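Long-range contacts in putative phosphatase (Bacteroides thetaiotaomicron, PDB 3KYA), which is of unestablished activity, though tentatively classed as a phosphatase, binds zinc ions, and probably joins an immunoglobulin-like domain to a beta-propeller: residues Leu399-Arg404 with Ala416-Ser421; Ala441-Val446 with Phe458-Gln463. All coordinates share one frame; numbering follows the deposited sequence.

Contact 1. Residues Leu399-Arg404 with Ala416-Ser421; sequences LNFCVR and AGRGAS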
loop_
_atom_site.group_PDB
_atom_site.type_symbol
_atom_site.label_atom_id
_atom_site.label_comp_id
_atom_site.label_asym_id
_atom_site.label_seq_id
_atom_site.Cartn_x
_atom_site.Cartn_y
_atom_site.Cartn_z
ATOM N N LEU A 399 -7.020 -22.456 -3.678
ATOM C CA LEU A 399 -7.172 -22.615 -5.121
ATOM C C LEU A 399 -6.585 -21.459 -5.925
ATOM O O LEU A 399 -6.662 -21.458 -7.153
ATOM C CB LEU A 399 -8.644 -22.896 -5.483
ATOM C CG LEU A 399 -9.134 -24.291 -5.065
ATOM C CD1 LEU A 399 -10.619 -24.494 -5.389
ATOM C CD2 LEU A 399 -8.287 -25.412 -5.707
ATOM N N ASN A 400 -6.006 -20.485 -5.231
ATOM C CA ASN A 400 -5.264 -19.406 -5.892
ATOM C C ASN A 400 -3.746 -19.570 -5.714
ATOM O O ASN A 400 -2.986 -18.701 -6.116
ATOM C CB ASN A 400 -5.735 -18.038 -5.414
ATOM C CG ASN A 400 -7.129 -17.710 -5.898
ATOM O OD1 ASN A 400 -7.513 -18.097 -7.006
ATOM N ND2 ASN A 400 -7.903 -17.007 -5.072
ATOM N N PHE A 401 -3.323 -20.675 -5.102
ATOM C CA PHE A 401 -1.907 -21.043 -5.017
ATOM C C PHE A 401 -0.988 -19.960 -4.441
ATOM O O PHE A 401 0.125 -19.738 -4.946
ATOM C CB PHE A 401 -1.411 -21.427 -6.419
ATOM C CG PHE A 401 -2.446 -22.167 -7.266
ATOM C CD1 PHE A 401 -2.941 -23.406 -6.874
ATOM C CD2 PHE A 401 -2.886 -21.625 -8.465
ATOM C CE1 PHE A 401 -3.877 -24.083 -7.657
ATOM C CE2 PHE A 401 -3.825 -22.287 -9.264
ATOM C CZ PHE A 401 -4.320 -23.525 -8.867
ATOM N N CYS A 402 -1.432 -19.297 -3.381
ATOM C CA CYS A 402 -0.641 -18.225 -2.788
ATOM C C CYS A 402 -0.972 -17.945 -1.320
ATOM O O CYS A 402 -1.957 -18.444 -0.773
ATOM C CB CYS A 402 -0.842 -16.953 -3.613
ATOM S SG CYS A 402 -2.548 -16.329 -3.615
ATOM N N VAL A 403 -0.097 -17.161 -0.702
ATOM C CA VAL A 403 -0.296 -16.633 0.635
ATOM C C VAL A 403 -0.795 -15.193 0.437
ATOM O O VAL A 403 -0.160 -14.412 -0.296
ATOM C CB VAL A 403 1.006 -16.610 1.457
ATOM C CG1 VAL A 403 0.764 -15.987 2.832
ATOM C CG2 VAL A 403 1.607 -18.034 1.605
ATOM N N ARG A 404 -1.935 -14.856 1.035
ATOM C CA ARG A 404 -2.500 -13.492 0.980
ATOM C C ARG A 404 -2.301 -12.809 2.340
ATOM O O ARG A 404 -2.124 -13.483 3.373
ATOM C CB ARG A 404 -4.008 -13.494 0.669
ATOM C CG ARG A 404 -4.508 -14.349 -0.483
ATOM C CD ARG A 404 -4.339 -13.765 -1.879
ATOM N NE ARG A 404 -5.154 -12.580 -2.180
ATOM C CZ ARG A 404 -6.434 -12.589 -2.572
ATOM N NH1 ARG A 404 -7.122 -13.722 -2.670
ATOM N NH2 ARG A 404 -7.052 -11.430 -2.840
ATOM N N ALA A 416 2.907 -13.865 -1.292
ATOM C CA ALA A 416 3.844 -14.814 -1.872
ATOM C C ALA A 416 3.128 -15.792 -2.786
ATOM O O ALA A 416 2.033 -16.282 -2.466
ATOM C CB ALA A 416 4.592 -15.569 -0.749
ATOM N N GLY A 417 3.760 -16.081 -3.915
ATOM C CA GLY A 417 3.232 -17.019 -4.897
ATOM C C GLY A 417 2.832 -16.346 -6.194
ATOM O O GLY A 417 2.920 -15.111 -6.322
ATOM N N ARG A 418 2.440 -17.175 -7.155
ATOM C CA ARG A 418 2.006 -16.746 -8.486
ATOM C C ARG A 418 3.097 -15.924 -9.199
ATOM O O ARG A 418 2.798 -14.934 -9.878
ATOM C CB ARG A 418 0.685 -15.962 -8.382
ATOM C CG ARG A 418 -0.440 -16.757 -7.697
ATOM C CD ARG A 418 -1.695 -15.903 -7.489
ATOM N NE ARG A 418 -2.390 -15.608 -8.744
ATOM C CZ ARG A 418 -3.392 -16.328 -9.258
ATOM N NH1 ARG A 418 -3.850 -17.414 -8.646
ATOM N NH2 ARG A 418 -3.950 -15.960 -10.404
ATOM N N GLY A 419 4.350 -16.364 -9.038
ATOM C CA GLY A 419 5.515 -15.723 -9.632
ATOM C C GLY A 419 5.278 -15.228 -11.053
ATOM O O GLY A 419 4.965 -16.017 -11.961
ATOM N N ALA A 420 5.449 -13.924 -11.238
ATOM C CA ALA A 420 5.204 -13.283 -12.542
ATOM C C ALA A 420 5.992 -13.897 -13.689
ATOM O O ALA A 420 5.419 -14.271 -14.715
ATOM C CB ALA A 420 5.495 -11.794 -12.448
ATOM N N SER A 421 7.305 -14.029 -13.514
ATOM C CA SER A 421 8.179 -14.551 -14.562
ATOM C C SER A 421 7.976 -16.030 -14.846
ATOM O O SER A 421 8.053 -16.471 -15.998
ATOM C CB SER A 421 9.650 -14.325 -14.190
ATOM O OG SER A 421 9.900 -12.964 -13.906
HETATM O O HOH W 1 -6.233 -18.999 -9.467
HETATM O O HOH W 2 1.772 -20.015 -7.057
#
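Val403 and Ala416 form an antiparallel hydrogen-bonded pair: Val403 N gives a short bond to Ala416 O (2.9 Å), and Ala416 N returns a longer one to Val403 O (3.3 Å). Their small apolar side chains lie on the same face of the sheet, CB to CB 4.3 Å, and both also pack on Ile471. One residue on, Gly417 takes a backbone shape that would jam a CB against the carbonyl O of Ala416 and Phe401 O, which suits glycine. Beyond it Arg418 extends to the 399-404 segment. Its CG, anti to the carbonyl carbon (chi1 -57°), lies 3.6 Å from Asn400 O. NH1 donates to Asn400 O at 3.0 Å, nearly straight (164°) and in the guanidinium plane, while CD packs 4.0 Å from Cys402 SG. Water 1 adds a link between side chains, accepting from Arg418 NH1 and donating to Asn400 OD1. A second water joins Phe401 O to Arg418 N. Farther out, Asn400 ND2 is held by Asp397 and Gly360 O, which fixes the amide, and Tyr361 makes a cation-pi contact with Arg418. These links lie where the chain turns a corner on leaving the outermost strand of a four-stranded antiparallel blade, consistent with a six-bladed beta-propeller.

Contact 2. Residues Ala441-Val446 with Phe458-Gln463; sequences ARFRDV and FYVHDQ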
loop_
_atom_site.group_PDB
_atom_site.type_symbol
_atom_site.label_atom_id
_atom_site.label_comp_id
_atom_site.label_asym_id
_atom_site.label_seq_id
_atom_site.Cartn_x
_atom_site.Cartn_y
_atom_site.Cartn_z
ATOM N N ALA A 441 8.655 -17.260 -7.168
ATOM C CA ALA A 441 8.067 -18.329 -6.346
ATOM C C ALA A 441 6.620 -18.721 -6.717
ATOM O O ALA A 441 5.778 -17.854 -7.016
ATOM C CB ALA A 441 8.130 -17.947 -4.864
ATOM N N ARG A 442 6.358 -20.029 -6.688
ATOM C CA ARG A 442 5.011 -20.567 -6.926
ATOM C C ARG A 442 4.721 -21.728 -6.003
ATOM O O ARG A 442 5.640 -22.400 -5.541
ATOM C CB ARG A 442 4.833 -21.027 -8.368
ATOM C CG ARG A 442 4.825 -19.883 -9.357
ATOM C CD ARG A 442 4.449 -20.328 -10.752
ATOM N NE ARG A 442 5.415 -21.227 -11.359
ATOM C CZ ARG A 442 5.308 -21.712 -12.594
ATOM N NH1 ARG A 442 4.245 -21.418 -13.337
ATOM N NH2 ARG A 442 6.249 -22.508 -13.091
ATOM N N PHE A 443 3.429 -21.938 -5.755
ATOM C CA PHE A 443 2.927 -23.047 -4.960
ATOM C C PHE A 443 1.871 -23.771 -5.784
ATOM O O PHE A 443 1.484 -23.296 -6.864
ATOM C CB PHE A 443 2.233 -22.552 -3.681
ATOM C CG PHE A 443 3.098 -21.708 -2.753
ATOM C CD1 PHE A 443 3.860 -22.297 -1.753
ATOM C CD2 PHE A 443 3.070 -20.312 -2.822
ATOM C CE1 PHE A 443 4.644 -21.513 -0.884
ATOM C CE2 PHE A 443 3.815 -19.538 -1.954
ATOM C CZ PHE A 443 4.613 -20.135 -0.987
ATOM N N ARG A 444 1.438 -24.941 -5.310
ATOM C CA ARG A 444 0.255 -25.606 -5.867
ATOM C C ARG A 444 -0.788 -25.392 -4.760
ATOM O O ARG A 444 -0.678 -24.404 -4.016
ATOM C CB ARG A 444 0.520 -27.066 -6.252
ATOM C CG ARG A 444 1.644 -27.197 -7.293
ATOM C CD ARG A 444 1.762 -28.564 -7.908
ATOM N NE ARG A 444 0.609 -28.853 -8.756
ATOM C CZ ARG A 444 0.547 -29.834 -9.644
ATOM N NH1 ARG A 444 1.574 -30.655 -9.824
ATOM N NH2 ARG A 444 -0.555 -29.991 -10.357
ATOM N N ASP A 445 -1.805 -26.246 -4.635
ATOM C CA ASP A 445 -2.825 -26.031 -3.582
ATOM C C ASP A 445 -2.183 -25.937 -2.179
ATOM O O ASP A 445 -1.506 -26.868 -1.742
ATOM C CB ASP A 445 -3.878 -27.142 -3.579
ATOM C CG ASP A 445 -4.554 -27.335 -4.928
ATOM O OD1 ASP A 445 -3.844 -27.430 -5.973
ATOM O OD2 ASP A 445 -5.805 -27.442 -4.922
ATOM N N VAL A 446 -2.423 -24.833 -1.477
ATOM C CA VAL A 446 -1.841 -24.577 -0.145
ATOM C C VAL A 446 -2.921 -24.577 0.939
ATOM O O VAL A 446 -3.892 -23.831 0.856
ATOM C CB VAL A 446 -1.016 -23.255 -0.122
ATOM C CG1 VAL A 446 0.374 -23.481 -0.722
ATOM C CG2 VAL A 446 -1.767 -22.111 -0.840
ATOM N N PHE A 458 7.842 -18.372 8.008
ATOM C CA PHE A 458 6.639 -19.135 7.824
ATOM C C PHE A 458 6.975 -20.538 7.350
ATOM O O PHE A 458 7.962 -20.734 6.636
ATOM C CB PHE A 458 5.769 -18.547 6.701
ATOM C CG PHE A 458 5.231 -17.155 6.952
ATOM C CD1 PHE A 458 5.971 -16.026 6.604
ATOM C CD2 PHE A 458 3.936 -16.983 7.430
ATOM C CE1 PHE A 458 5.444 -14.747 6.789
ATOM C CE2 PHE A 458 3.399 -15.714 7.615
ATOM C CZ PHE A 458 4.150 -14.593 7.294
ATOM N N TYR A 459 6.159 -21.504 7.769
ATOM C CA TYR A 459 6.157 -22.841 7.182
ATOM C C TYR A 459 4.795 -22.981 6.507
ATOM O O TYR A 459 3.763 -22.614 7.080
ATOM C CB TYR A 459 6.353 -23.952 8.212
ATOM C CG TYR A 459 7.730 -23.922 8.799
ATOM C CD1 TYR A 459 8.773 -24.601 8.191
ATOM C CD2 TYR A 459 8.000 -23.185 9.946
ATOM C CE1 TYR A 459 10.046 -24.560 8.712
ATOM C CE2 TYR A 459 9.263 -23.160 10.490
ATOM C CZ TYR A 459 10.283 -23.840 9.863
ATOM O OH TYR A 459 11.555 -23.810 10.377
ATOM N N VAL A 460 4.796 -23.521 5.295
ATOM C CA VAL A 460 3.602 -23.648 4.497
ATOM C C VAL A 460 3.400 -25.090 4.070
ATOM O O VAL A 460 4.343 -25.719 3.612
ATOM C CB VAL A 460 3.744 -22.825 3.209
ATOM C CG1 VAL A 460 2.461 -22.905 2.387
ATOM C CG2 VAL A 460 4.131 -21.361 3.534
ATOM N N HIS A 461 2.179 -25.609 4.191
ATOM C CA HIS A 461 1.880 -26.939 3.701
ATOM C C HIS A 461 1.301 -26.840 2.295
ATOM O O HIS A 461 0.153 -26.396 2.112
ATOM C CB HIS A 461 0.931 -27.691 4.632
ATOM C CG HIS A 461 0.516 -29.026 4.104
ATOM N ND1 HIS A 461 -0.762 -29.530 4.260
ATOM C CD2 HIS A 461 1.185 -29.926 3.343
ATOM C CE1 HIS A 461 -0.836 -30.711 3.673
ATOM N NE2 HIS A 461 0.323 -30.969 3.093
ATOM N N ASP A 462 2.114 -27.236 1.312
ATOM C CA ASP A 462 1.745 -27.209 -0.103
ATOM C C ASP A 462 1.204 -28.623 -0.389
ATOM O O ASP A 462 1.940 -29.554 -0.713
ATOM C CB ASP A 462 2.964 -26.821 -0.928
ATOM C CG ASP A 462 2.652 -26.539 -2.383
ATOM O OD1 ASP A 462 1.678 -27.090 -2.919
ATOM O OD2 ASP A 462 3.440 -25.789 -3.001
ATOM N N GLN A 463 -0.102 -28.745 -0.183
ATOM C CA GLN A 463 -0.816 -30.016 -0.294
ATOM C C GLN A 463 -0.622 -30.744 -1.614
ATOM O O GLN A 463 -0.357 -31.944 -1.606
ATOM C CB GLN A 463 -2.321 -29.802 -0.089
ATOM C CG GLN A 463 -3.145 -31.079 -0.111
ATOM C CD GLN A 463 -4.598 -30.818 -0.473
ATOM O OE1 GLN A 463 -5.041 -29.667 -0.516
ATOM N NE2 GLN A 463 -5.342 -31.880 -0.741
#
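Val460 lays its CG1 against CG1 of Val446, 3.8 Å away, and the same methyl meets CE1 of the Phe443 ring at 4.2 Å, the Phe443 and Val460 side chains crossing at about a right angle. Branched and aromatic residues fit this buried apolar patch, whose phenylalanine also touches Val107. Next to it a carboxylate is buried. CG of Asp462 stands anti to the backbone N (chi1 -171°), which sets it 3.5 Å from Arg444 N. Arg444 N donates to OD2 of Asp462 at 3.2 Å, on its syn side (162° at the hydrogen), with a weak, more bent second bond to OD1. OD2 also lies in the plane of the Phe443 ring at its edge, 3.7 Å from CD1, where the C-H groups carry a slight positive charge. Outside the segments, Arg469 forms a salt bridge to OD2 and Gly465 N binds OD1, so both oxygens have partners. An alanine in place of Asp462 would probably leave Arg444 N, Gly465 N and the charge of Arg469 without their mate and let the loop loosen. Farther along, Val446 CA approaches His461 O at 3.5 Å in a C-H...O contact. Here the loop, tied by Asp462 to the end of the next-to-edge strand, leads into the outermost strand of the antiparallel blade that also includes strand 105-110, consistent with the closure of a beta-propeller.

Contacts 1 and 2 follow one another in the chain, their centres about 9 Å apart, and join the blade ending with strand 412-415 to the next, built on strands 446-452 and 457-462. They touch directly: Gly419 N lies 2.9 Å from Ala441 O, probably hydrogen-bonded, and Phe401 CB packs 3.5 Å from Phe443 O. Trp430 serves both, edge-to-face with Phe401 and cation-pi with Arg444. Contact 1 lies away from the zinc sites. Contact 2 comes nearer: the side chain of His461 is about 9 Å from that of His161, a zinc ligand seen in a structure of this protein though without zinc in this chain, and about 11 Å from a bound zinc ion, too far for coordination.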